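Side-chain contacts in Blr6230 protein (Bradyrhizobium diazoefficiens USDA 110, PDB 5NGG), which probably hydrolyses beta-lactam antibiotics as a subclass B3 metallo-beta-lactamase, using zinc ions held in its active site: residues Ala225-Ala230 against Glu278-Gln283; Val152-Ala155 against Arg161-Leu164; Leu104-Gly109 against Gly240-Val245; Arg209-Pro214 against Ala289-Lys294. One frame throughout, in Å; residues are numbered along the deposited sequence. Where two conformers were deposited one is given.

Contact 1 of 4, residues Ala225-Ala230 against Glu278-Gln283; sequences ATFAKA and EDFDKQ. With ZN (zinc ion), chain E.
Phe227 points the edge of its ring at the face of the Phe280 ring in an offset edge-to-face pair, with centroids 5.5 Å apart and planes at 67°. The edge that arrives carries CE2 and CZ. Phe280 CG lies in the plane of the Phe227 ring, 3.6 Å from Phe227 CE2, while Phe227 CZ comes to 3.9 Å of Phe280 CD1, so the meeting point sits near the root of the Phe280 ring, beside its CB. That methylene is as close as the ring, with Phe280 CB 3.6 Å from Phe227 CE2. With CG opposite its backbone N (chi1 -177°), Phe280 holds its ring across the path of Phe227, and the two side chains meet at about a right angle. The contact is small, buried and wholly apolar. Tyr223, Val220 and Leu210 also pack on Phe280, and Leu276 touches Phe227. Asp281 adds a salt bridge to Arg224 between the same two helices. Gln283 NE2 bonds back to Asp279 OD1 one turn earlier at 3.2 Å, staying within helix 268-291. Elsewhere on helix 219-232, Lys229 runs out extended and bends only at its last torsion, which brings NZ to 2.1 Å from a zinc ion also bound by Glu158 and His172; bound this way, the amine is probably neutral. The aromatic pair is helix-to-helix packing, joining the helix 219-232 to the long C-terminal helix 268-291 in an outer helical layer of the alpha-beta/beta-alpha sandwich of metallo-beta-lactamases.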
loop_
_atom_site.group_PDB
_atom_site.type_symbol
_atom_site.label_atom_id
_atom_site.label_comp_id
_atom_site.label_asym_id
_atom_site.label_seq_id
_atom_site.Cartn_x
_atom_site.Cartn_y
_atom_site.Cartn_z
ATOM N N ALA A 225 3.238 -17.853 -2.081
ATOM C CA ALA A 225 1.791 -17.986 -1.802
ATOM C C ALA A 225 1.041 -16.740 -2.304
ATOM O O ALA A 225 -0.016 -16.836 -2.933
ATOM C CB ALA A 225 1.534 -18.192 -0.314
ATOM N N THR A 226 1.634 -15.568 -2.093
ATOM C CA THR A 226 1.012 -14.318 -2.524
ATOM C C THR A 226 0.918 -14.150 -4.042
ATOM O O THR A 226 -0.124 -13.715 -4.554
ATOM C CB THR A 226 1.737 -13.154 -1.837
ATOM O OG1 THR A 226 1.364 -13.188 -0.459
ATOM C CG2 THR A 226 1.376 -11.806 -2.458
ATOM N N PHE A 227 1.974 -14.520 -4.778
ATOM C CA PHE A 227 1.887 -14.401 -6.239
ATOM C C PHE A 227 0.761 -15.273 -6.794
ATOM O O PHE A 227 -0.013 -14.875 -7.657
ATOM C CB PHE A 227 3.192 -14.792 -6.935
ATOM C CG PHE A 227 4.409 -14.045 -6.458
ATOM C CD1 PHE A 227 4.376 -12.689 -6.159
ATOM C CD2 PHE A 227 5.620 -14.715 -6.334
ATOM C CE1 PHE A 227 5.531 -12.040 -5.729
ATOM C CE2 PHE A 227 6.770 -14.075 -5.911
ATOM C CZ PHE A 227 6.726 -12.732 -5.615
ATOM N N ALA A 228 0.686 -16.509 -6.302
ATOM C CA ALA A 228 -0.377 -17.438 -6.740
ATOM C C ALA A 228 -1.764 -16.933 -6.362
ATOM O O ALA A 228 -2.696 -16.974 -7.177
ATOM C CB ALA A 228 -0.156 -18.803 -6.137
ATOM N N LYS A 229 -1.908 -16.465 -5.131
ATOM C CA LYS A 229 -3.180 -15.923 -4.646
ATOM C C LYS A 229 -3.633 -14.753 -5.521
ATOM O O LYS A 229 -4.791 -14.705 -5.957
ATOM C CB LYS A 229 -3.041 -15.481 -3.187
ATOM C CG LYS A 229 -4.272 -14.841 -2.556
ATOM C CD LYS A 229 -4.002 -14.516 -1.099
ATOM C CE LYS A 229 -5.118 -13.743 -0.444
ATOM N NZ LYS A 229 -6.356 -14.516 -0.398
ATOM N N ALA A 230 -2.714 -13.852 -5.832
ATOM C CA ALA A 230 -3.028 -12.699 -6.650
ATOM C C ALA A 230 -3.527 -13.091 -8.032
ATOM O O ALA A 230 -4.495 -12.508 -8.534
ATOM C CB ALA A 230 -1.810 -11.794 -6.749
ATOM N N GLU A 278 8.551 -13.355 -11.659
ATOM C CA GLU A 278 9.754 -13.466 -12.460
ATOM C C GLU A 278 10.907 -12.671 -11.836
ATOM O O GLU A 278 12.030 -13.152 -11.744
ATOM C CB GLU A 278 9.456 -13.038 -13.892
ATOM C CG GLU A 278 8.548 -14.054 -14.597
ATOM C CD GLU A 278 7.926 -13.574 -15.896
ATOM O OE1 GLU A 278 8.049 -12.383 -16.253
ATOM O OE2 GLU A 278 7.280 -14.409 -16.563
ATOM N N ASP A 279 10.616 -11.473 -11.339
ATOM C CA ASP A 279 11.655 -10.712 -10.666
ATOM C C ASP A 279 12.065 -11.390 -9.351
ATOM O O ASP A 279 13.249 -11.362 -8.989
ATOM C CB ASP A 279 11.259 -9.259 -10.403
ATOM C CG ASP A 279 12.459 -8.423 -9.969
ATOM O OD1 ASP A 279 13.441 -8.308 -10.749
ATOM O OD2 ASP A 279 12.461 -7.918 -8.830
ATOM N N PHE A 280 11.102 -11.978 -8.636
ATOM C CA PHE A 280 11.404 -12.694 -7.405
ATOM C C PHE A 280 12.433 -13.805 -7.660
ATOM O O PHE A 280 13.435 -13.936 -6.944
ATOM C CB PHE A 280 10.141 -13.295 -6.791
ATOM C CG PHE A 280 10.390 -13.987 -5.495
ATOM C CD1 PHE A 280 10.404 -13.266 -4.296
ATOM C CD2 PHE A 280 10.669 -15.355 -5.463
ATOM C CE1 PHE A 280 10.701 -13.904 -3.108
ATOM C CE2 PHE A 280 10.954 -15.979 -4.273
ATOM C CZ PHE A 280 10.960 -15.265 -3.093
ATOM N N ASP A 281 12.206 -14.606 -8.689
ATOM C CA ASP A 281 13.144 -15.652 -9.028
ATOM C C ASP A 281 14.553 -15.093 -9.303
ATOM O O ASP A 281 15.562 -15.683 -8.884
ATOM C CB ASP A 281 12.676 -16.415 -10.262
ATOM C CG ASP A 281 11.455 -17.284 -10.012
ATOM O OD1 ASP A 281 11.087 -17.512 -8.850
ATOM O OD2 ASP A 281 10.840 -17.731 -11.003
ATOM N N LYS A 282 14.623 -13.981 -10.030
ATOM C CA LYS A 282 15.921 -13.317 -10.297
ATOM C C LYS A 282 16.615 -12.882 -8.996
ATOM O O LYS A 282 17.814 -13.101 -8.799
ATOM C CB LYS A 282 15.708 -12.091 -11.203
ATOM C CG LYS A 282 16.969 -11.306 -11.547
ATOM C CD LYS A 282 16.655 -10.037 -12.332
ATOM C CE LYS A 282 17.776 -9.011 -12.218
ATOM N NZ LYS A 282 17.417 -7.685 -12.794
ATOM N N GLN A 283 15.855 -12.221 -8.126
ATOM C CA GLN A 283 16.430 -11.755 -6.860
ATOM C C GLN A 283 16.829 -12.892 -5.938
ATOM O O GLN A 283 17.870 -12.792 -5.282
ATOM C CB GLN A 283 15.484 -10.824 -6.119
ATOM C CG GLN A 283 15.049 -9.592 -6.896
ATOM C CD GLN A 283 16.204 -8.854 -7.538
ATOM O OE1 GLN A 283 17.247 -8.650 -6.921
ATOM N NE2 GLN A 283 16.019 -8.430 -8.775
HETATM ZN ZN ZN E . -8.129 -13.710 0.343
#

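Contact 2 of 4, residues Val152-Ala155 against Arg161-Leu164; sequences VDRA and RVTL
Arg154 reaches across to the backbone carbonyl of Arg161 and grips it with both terminal nitrogens. The better bond runs from Arg154 NH2 to Arg161 O, 2.9 Å long but bent, at 140° about the hydrogen; the second, from Arg154 NH1 to Arg161 O at 3.0 Å, is weak. Arg154 NH2 sits above the carbonyl plane, 45° out of it, and so does not use a lone pair. Two waters extend the grip along the strand. One accepts a hydrogen bond from Arg161 N at 2.8 Å and a weak one from Arg154 NH2, lying in the guanidinium plane; the other accepts from Thr163 N at 2.9 Å and weakly from Arg154 NH1. The planar cation and its waters thus meet successive backbone groups of one strand edge. The reach comes from a side chain that runs straight out from its strand, every torsion as far as NE near 180°. Packing is limited to Val162, whose CG2 lies over one guanidinium face, 3.6 Å from Arg154 NH1. Val162 also touches Leu96 and Val122, between the two sheets of the sandwich. Strand 154-156, beside strand 120-124, is an outermost strand of the seven-stranded sheet, and strand 161-164, beside strand 167-173, is an outermost strand of the five-stranded one, so Arg154 ties the margins of the two sheets together.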
loop_
_atom_site.group_PDB
_atom_site.type_symbol
_atom_site.label_atom_id
_atom_site.label_comp_id
_atom_site.label_asym_id
_atom_site.label_seq_id
_atom_site.Cartn_x
_atom_site.Cartn_y
_atom_site.Cartn_z
ATOM N N VAL A 152 -1.952 0.005 16.993
ATOM C CA VAL A 152 -2.925 -0.605 16.114
ATOM C C VAL A 152 -4.193 -0.844 16.936
ATOM O O VAL A 152 -4.165 -1.515 17.978
ATOM C CB VAL A 152 -2.385 -1.923 15.528
ATOM C CG1 VAL A 152 -3.462 -2.660 14.740
ATOM C CG2 VAL A 152 -1.165 -1.656 14.657
ATOM N N ASP A 153 -5.311 -0.317 16.459
ATOM C CA ASP A 153 -6.600 -0.475 17.140
ATOM C C ASP A 153 -7.316 -1.774 16.784
ATOM O O ASP A 153 -8.064 -2.311 17.607
ATOM C CB ASP A 153 -7.477 0.728 16.879
ATOM C CG ASP A 153 -6.849 1.993 17.383
ATOM O OD1 ASP A 153 -6.860 2.193 18.607
ATOM O OD2 ASP A 153 -6.318 2.778 16.567
ATOM N N ARG A 154 -7.128 -2.255 15.559
ATOM C CA ARG A 154 -7.705 -3.514 15.127
ATOM C C ARG A 154 -6.692 -4.228 14.232
ATOM O O ARG A 154 -6.267 -3.680 13.207
ATOM C CB ARG A 154 -9.006 -3.300 14.356
ATOM C CG ARG A 154 -9.654 -4.608 13.950
ATOM C CD ARG A 154 -10.984 -4.359 13.309
ATOM N NE ARG A 154 -11.509 -5.575 12.711
ATOM C CZ ARG A 154 -12.558 -5.630 11.898
ATOM N NH1 ARG A 154 -13.229 -4.530 11.581
ATOM N NH2 ARG A 154 -12.931 -6.800 11.402
ATOM N N ALA A 155 -6.338 -5.457 14.629
ATOM C CA ALA A 155 -5.416 -6.305 13.899
ATOM C C ALA A 155 -6.251 -7.278 13.070
ATOM O O ALA A 155 -7.097 -7.972 13.620
ATOM C CB ALA A 155 -4.499 -7.047 14.869
ATOM N N ARG A 161 -13.673 -8.143 7.756
ATOM C CA ARG A 161 -14.407 -7.044 7.116
ATOM C C ARG A 161 -14.344 -5.790 7.989
ATOM O O ARG A 161 -14.545 -5.859 9.209
ATOM C CB ARG A 161 -15.861 -7.449 6.843
ATOM C CG ARG A 161 -16.020 -8.549 5.784
ATOM C CD ARG A 161 -17.343 -9.305 5.908
ATOM N NE ARG A 161 -18.519 -8.433 5.859
ATOM C CZ ARG A 161 -19.188 -8.078 4.757
ATOM N NH1 ARG A 161 -20.250 -7.279 4.868
ATOM N NH2 ARG A 161 -18.818 -8.502 3.550
ATOM N N VAL A 162 -14.074 -4.652 7.356
ATOM C CA VAL A 162 -13.970 -3.371 8.023
ATOM C C VAL A 162 -14.979 -2.425 7.374
ATOM O O VAL A 162 -14.938 -2.228 6.159
ATOM C CB VAL A 162 -12.533 -2.825 7.873
ATOM C CG1 VAL A 162 -12.411 -1.464 8.503
ATOM C CG2 VAL A 162 -11.534 -3.781 8.502
ATOM N N THR A 163 -15.872 -1.839 8.173
ATOM C CA THR A 163 -16.970 -1.002 7.666
ATOM C C THR A 163 -16.917 0.398 8.273
ATOM O O THR A 163 -16.735 0.540 9.488
ATOM C CB THR A 163 -18.323 -1.667 7.976
ATOM O OG1 THR A 163 -18.390 -2.928 7.309
ATOM C CG2 THR A 163 -19.502 -0.832 7.509
ATOM N N LEU A 164 -17.074 1.422 7.426
ATOM C CA LEU A 164 -17.402 2.781 7.881
ATOM C C LEU A 164 -18.607 3.250 7.082
ATOM O O LEU A 164 -18.545 3.337 5.848
ATOM C CB LEU A 164 -16.232 3.755 7.686
ATOM C CG LEU A 164 -16.474 5.212 8.148
ATOM C CD1 LEU A 164 -16.688 5.327 9.658
ATOM C CD2 LEU A 164 -15.344 6.130 7.715
HETATM O O HOH W 1 -15.869 -2.793 10.896
HETATM O O HOH W 2 -14.747 -9.186 10.166
#

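Contact 3 of 4, residues Leu104-Gly109 against Gly240-Val245; sequences LDHTGG and GPHPEV. With ZN (zinc ion), chain C.
Asp105, His106 and His242 meet through a shared zinc ion, a buried, metal-centred contact in the active site, where helix 104-107 and the loop after strand 237-239 converge. Asp105 OD2, His106 NE2 and His242 NE2 each bind the zinc at 2.1 Å; a water and one atom from outside the two segments complete its shell. Asp105 CG sits between the backbone N and the carbonyl carbon (chi1 54°), which brings OD2 to the metal, while OD1 accepts a 2.8 Å hydrogen bond from the zinc-bound water. Asp105 OD2 lies in the plane of the His242 ring, at its edge. His106 instead turns its edge toward the His242 face, offset, with ring centroids 4.7 Å apart and planes at 74°. Pro241 meets the His106 ring in two ways: its O lies at the edge near the ring plane, 3.3 Å from His106 CE1, while its CB comes over one face, 3.4 Å from His106 CE1. His242 ND1 is hydrogen-bonded to Gly54 O, which fixes the ring's rotation and leaves NE2 for zinc. Asp105 and His106 end the family's His-X-His-X-Asp-His motif; His101 and His103, with His177, hold the neighbouring zinc. The backbone of His106 bonds to Thr71, just after strand 65-69, and that of Pro241 to Ala56, just before strand 58-62, while helix 248-253 packs against Pro243.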
loop_
_atom_site.group_PDB
_atom_site.type_symbol
_atom_site.label_atom_id
_atom_site.label_comp_id
_atom_site.label_asym_id
_atom_site.label_seq_id
_atom_site.Cartn_x
_atom_site.Cartn_y
_atom_site.Cartn_z
ATOM N N LEU A 104 8.163 2.562 6.310
ATOM C CA LEU A 104 8.106 4.017 6.547
ATOM C C LEU A 104 7.554 4.842 5.393
ATOM O O LEU A 104 7.026 5.908 5.630
ATOM C CB LEU A 104 9.462 4.579 6.947
ATOM C CG LEU A 104 10.488 4.903 5.871
ATOM C CD1 LEU A 104 11.596 5.791 6.441
ATOM C CD2 LEU A 104 11.060 3.646 5.264
ATOM N N ASP A 105 7.694 4.363 4.148
ATOM C CA ASP A 105 7.167 5.089 3.008
ATOM C C ASP A 105 5.648 5.024 2.898
ATOM O O ASP A 105 5.064 5.749 2.079
ATOM C CB ASP A 105 7.864 4.678 1.697
ATOM C CG ASP A 105 7.854 3.188 1.385
ATOM O OD1 ASP A 105 8.028 2.353 2.314
ATOM O OD2 ASP A 105 7.697 2.899 0.160
ATOM N N HIS A 106 5.011 4.196 3.734
ATOM C CA HIS A 106 3.550 4.098 3.793
ATOM C C HIS A 106 2.971 4.438 5.166
ATOM O O HIS A 106 1.771 4.670 5.281
ATOM C CB HIS A 106 3.096 2.710 3.359
ATOM C CG HIS A 106 3.724 2.295 2.061
ATOM N ND1 HIS A 106 3.424 2.919 0.869
ATOM C CD2 HIS A 106 4.743 1.456 1.794
ATOM C CE1 HIS A 106 4.220 2.455 -0.076
ATOM N NE2 HIS A 106 5.028 1.547 0.456
ATOM N N THR A 107 3.806 4.468 6.202
ATOM C CA THR A 107 3.340 4.656 7.586
ATOM C C THR A 107 3.784 5.961 8.211
ATOM O O THR A 107 3.469 6.231 9.369
ATOM C CB THR A 107 3.911 3.550 8.479
ATOM O OG1 THR A 107 5.334 3.696 8.446
ATOM C CG2 THR A 107 3.539 2.154 8.025
ATOM N N GLY A 108 4.523 6.770 7.453
ATOM C CA GLY A 108 5.199 7.932 8.002
ATOM C C GLY A 108 4.303 8.976 8.622
ATOM O O GLY A 108 4.770 9.744 9.462
ATOM N N GLY A 109 3.041 9.025 8.204
ATOM C CA GLY A 109 2.082 9.985 8.740
ATOM C C GLY A 109 1.052 9.420 9.699
ATOM O O GLY A 109 0.172 10.174 10.148
ATOM N N GLY A 240 -2.437 0.039 -5.719
ATOM C CA GLY A 240 -1.313 -0.368 -4.913
ATOM C C GLY A 240 -0.660 0.810 -4.231
ATOM O O GLY A 240 -1.059 1.955 -4.434
ATOM N N PRO A 241 0.379 0.550 -3.418
ATOM C CA PRO A 241 0.932 1.619 -2.576
ATOM C C PRO A 241 1.999 2.474 -3.261
ATOM O O PRO A 241 2.448 3.454 -2.670
ATOM C CB PRO A 241 1.458 0.874 -1.361
ATOM C CG PRO A 241 1.767 -0.474 -1.845
ATOM C CD PRO A 241 0.896 -0.773 -3.034
ATOM N N HIS A 242 2.354 2.129 -4.505
ATOM C CA HIS A 242 3.173 2.961 -5.373
ATOM C C HIS A 242 2.458 3.007 -6.712
ATOM O O HIS A 242 1.935 1.981 -7.165
ATOM C CB HIS A 242 4.592 2.380 -5.523
ATOM C CG HIS A 242 5.379 2.395 -4.255
ATOM N ND1 HIS A 242 6.015 3.520 -3.762
ATOM C CD2 HIS A 242 5.640 1.415 -3.368
ATOM C CE1 HIS A 242 6.628 3.212 -2.626
ATOM N NE2 HIS A 242 6.416 1.941 -2.363
ATOM N N PRO A 243 2.458 4.173 -7.385
ATOM C CA PRO A 243 1.703 4.279 -8.642
ATOM C C PRO A 243 2.201 3.364 -9.759
ATOM O O PRO A 243 1.433 2.999 -10.638
ATOM C CB PRO A 243 1.766 5.781 -8.967
ATOM C CG PRO A 243 2.825 6.347 -8.103
ATOM C CD PRO A 243 3.009 5.462 -6.934
ATOM N N GLU A 244 3.480 3.004 -9.686
ATOM C CA GLU A 244 4.113 2.077 -10.615
ATOM C C GLU A 244 3.455 0.700 -10.647
ATOM O O GLU A 244 3.482 0.037 -11.698
ATOM C CB GLU A 244 5.601 1.968 -10.277
ATOM C CG GLU A 244 6.352 3.264 -10.540
ATOM C CD GLU A 244 6.470 4.201 -9.336
ATOM O OE1 GLU A 244 5.684 4.148 -8.353
ATOM O OE2 GLU A 244 7.392 5.042 -9.383
ATOM N N VAL A 245 2.811 0.300 -9.544
ATOM C CA VAL A 245 2.112 -1.001 -9.455
ATOM C C VAL A 245 1.067 -1.137 -10.573
ATOM O O VAL A 245 0.824 -2.233 -11.067
ATOM C CB VAL A 245 1.439 -1.182 -8.066
ATOM C CG1 VAL A 245 0.413 -2.314 -8.022
ATOM C CG2 VAL A 245 2.478 -1.366 -6.966
HETATM ZN ZN ZN C . 6.801 1.080 -0.474
HETATM O O HOH W 3 7.980 0.025 0.843
#

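Contact 4 of 4, residues Arg209-Pro214 against Ala289-Lys294; sequences RLVGQP and AALEKK
Gln213 O is gripped twice by Arg209 within the loop whose Val211 and Gly212 meet Leu291 of the C-terminal helix. Arg209 NE gives the sounder bond, 2.8 Å to Gln213 O at 149° about the hydrogen, in the carbonyl plane and close to the guanidinium plane; Arg209 NH2 adds a weak one to the same oxygen at 3.2 Å. Arg209 NH2 also reaches Gly138 O, so the arginine both closes its own turn and joins it to another part of the chain. Backbone bonding of Arg209 with Thr215 joins the two ends of this turn. The loop lies between strand 193-199 and helix 219-232, and it meets helix 268-291 at its C-terminal end, a peripheral surface contact of the metallo-beta-lactamase fold away from the zinc sites. No hydrogen bond crosses the contact; the side chains that meet are apolar, and Leu291 also lies on the Gly212 backbone. Its two methyls spread over the loop: Leu291 CD1 lies 3.6 Å from Val211 CG2 and 3.5 Å from Gly212 N, and Leu291 CD2 rests 3.7 Å from Gly212 CA. Val211 presents CG2, the branch lying between its backbone N and carbonyl carbon (CG1 at chi1 -71°). Gly212 has a positive phi of 88°, a conformation suited to glycine, and its bare CA allows the leucine methyl to settle against the backbone. Further back along the helix, Leu284 and Gln287 touch Val211, and Gln287 OE1 accepts a hydrogen bond from Leu210 N.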
loop_
_atom_site.group_PDB
_atom_site.type_symbol
_atom_site.label_atom_id
_atom_site.label_comp_id
_atom_site.label_asym_id
_atom_site.label_seq_id
_atom_site.Cartn_x
_atom_site.Cartn_y
_atom_site.Cartn_z
ATOM N N ARG A 209 15.768 -9.341 2.684
ATOM C CA ARG A 209 16.706 -10.458 2.555
ATOM C C ARG A 209 15.875 -11.747 2.530
ATOM O O ARG A 209 15.064 -11.995 3.420
ATOM C CB ARG A 209 17.654 -10.468 3.750
ATOM C CG ARG A 209 18.514 -9.218 3.851
ATOM C CD ARG A 209 19.663 -9.373 4.852
ATOM N NE ARG A 209 19.142 -9.772 6.159
ATOM C CZ ARG A 209 18.660 -8.947 7.097
ATOM N NH1 ARG A 209 18.756 -7.628 6.975
ATOM N NH2 ARG A 209 18.126 -9.456 8.207
ATOM N N LEU A 210 16.105 -12.551 1.502
ATOM C CA LEU A 210 15.361 -13.791 1.273
ATOM C C LEU A 210 16.033 -15.042 1.814
ATOM O O LEU A 210 15.339 -16.026 2.107
ATOM C CB LEU A 210 15.105 -13.948 -0.235
ATOM C CG LEU A 210 14.361 -12.779 -0.907
ATOM C CD1 LEU A 210 14.289 -13.027 -2.398
ATOM C CD2 LEU A 210 12.975 -12.582 -0.320
ATOM N N VAL A 211 17.360 -14.997 1.900
ATOM C CA VAL A 211 18.190 -16.127 2.280
ATOM C C VAL A 211 19.319 -15.613 3.164
ATOM O O VAL A 211 19.572 -14.398 3.200
ATOM C CB VAL A 211 18.772 -16.843 1.041
ATOM C CG1 VAL A 211 17.674 -17.596 0.291
ATOM C CG2 VAL A 211 19.489 -15.872 0.111
ATOM N N GLY A 212 20.008 -16.531 3.840
ATOM C CA GLY A 212 21.103 -16.180 4.745
ATOM C C GLY A 212 20.544 -15.919 6.120
ATOM O O GLY A 212 20.396 -16.847 6.915
ATOM N N GLN A 213 20.252 -14.645 6.385
ATOM C CA GLN A 213 19.515 -14.216 7.569
ATOM C C GLN A 213 18.246 -13.557 7.035
ATOM O O GLN A 213 18.196 -12.332 6.861
ATOM C CB GLN A 213 20.347 -13.239 8.410
ATOM C CG GLN A 213 21.601 -13.849 9.020
ATOM N N PRO A 214 17.223 -14.364 6.719
ATOM C CA PRO A 214 16.062 -13.763 6.078
ATOM C C PRO A 214 15.407 -12.683 6.944
ATOM O O PRO A 214 15.448 -12.740 8.177
ATOM C CB PRO A 214 15.132 -14.959 5.863
ATOM C CG PRO A 214 16.049 -16.157 5.808
ATOM C CD PRO A 214 17.091 -15.828 6.823
ATOM N N ALA A 289 23.438 -16.549 -4.772
ATOM C CA ALA A 289 24.828 -16.493 -5.254
ATOM C C ALA A 289 25.708 -15.617 -4.357
ATOM O O ALA A 289 26.870 -15.926 -4.103
ATOM C CB ALA A 289 24.897 -16.009 -6.693
ATOM N N ALA A 290 25.147 -14.519 -3.867
ATOM C CA ALA A 290 25.894 -13.597 -2.993
ATOM C C ALA A 290 26.269 -14.187 -1.642
ATOM O O ALA A 290 27.212 -13.716 -1.024
ATOM C CB ALA A 290 25.132 -12.300 -2.799
ATOM N N LEU A 291 25.540 -15.207 -1.181
ATOM C CA LEU A 291 25.848 -15.880 0.083
ATOM C C LEU A 291 27.097 -16.738 0.004
ATOM O O LEU A 291 27.682 -17.047 1.043
ATOM C CB LEU A 291 24.690 -16.777 0.536
ATOM C CG LEU A 291 23.439 -16.163 1.156
ATOM C CD1 LEU A 291 22.507 -17.296 1.555
ATOM C CD2 LEU A 291 23.762 -15.289 2.360
ATOM N N GLU A 292 27.473 -17.155 -1.205
ATOM C CA GLU A 292 28.602 -18.038 -1.402
ATOM C C GLU A 292 29.860 -17.310 -0.934
ATOM O O GLU A 292 30.040 -16.121 -1.190
ATOM C CB GLU A 292 28.689 -18.485 -2.868
ATOM C CG GLU A 292 27.473 -19.282 -3.341
ATOM C CD GLU A 292 27.504 -19.629 -4.821
ATOM O OE1 GLU A 292 26.503 -20.195 -5.307
ATOM O OE2 GLU A 292 28.514 -19.350 -5.502
ATOM N N LYS A 293 30.707 -18.036 -0.223
ATOM C CA LYS A 293 31.877 -17.462 0.415
ATOM C C LYS A 293 32.932 -17.147 -0.650
ATOM O O LYS A 293 33.313 -18.010 -1.445
ATOM C CB LYS A 293 32.432 -18.402 1.498
ATOM C CG LYS A 293 31.419 -18.865 2.549
ATOM C CD LYS A 293 30.653 -17.716 3.195
ATOM N N LYS A 294 33.392 -15.894 -0.648
ATOM C CA LYS A 294 34.404 -15.408 -1.601
ATOM C C LYS A 294 35.414 -14.542 -0.896
ATOM O O LYS A 294 35.201 -14.137 0.261
ATOM C CB LYS A 294 33.761 -14.625 -2.746
ATOM O OXT LYS A 294 36.459 -14.260 -1.508
#

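The centre of contact 3 is about 5 Å from the centre of the chain, nearer than that of any other contact, and contact 3 supplies three ligands of one active-site zinc. Contacts 1 and 2 each have their centres about 19 Å from that of contact 3. Contact 1 approaches the site through Phe227, whose side chain is about 8 Å from that of His177, a ligand of the other active-site zinc, while its Lys229 serves a third zinc. Contacts 1 and 4 share helix 268-291 and touch directly, Phe280 CE1 lying 3.8 Å from Leu210 CD1. Contact 2 falls within the chain loop closed by contact 3. Contacts 2 and 4 are farthest apart, with centres about 38 Å from each other.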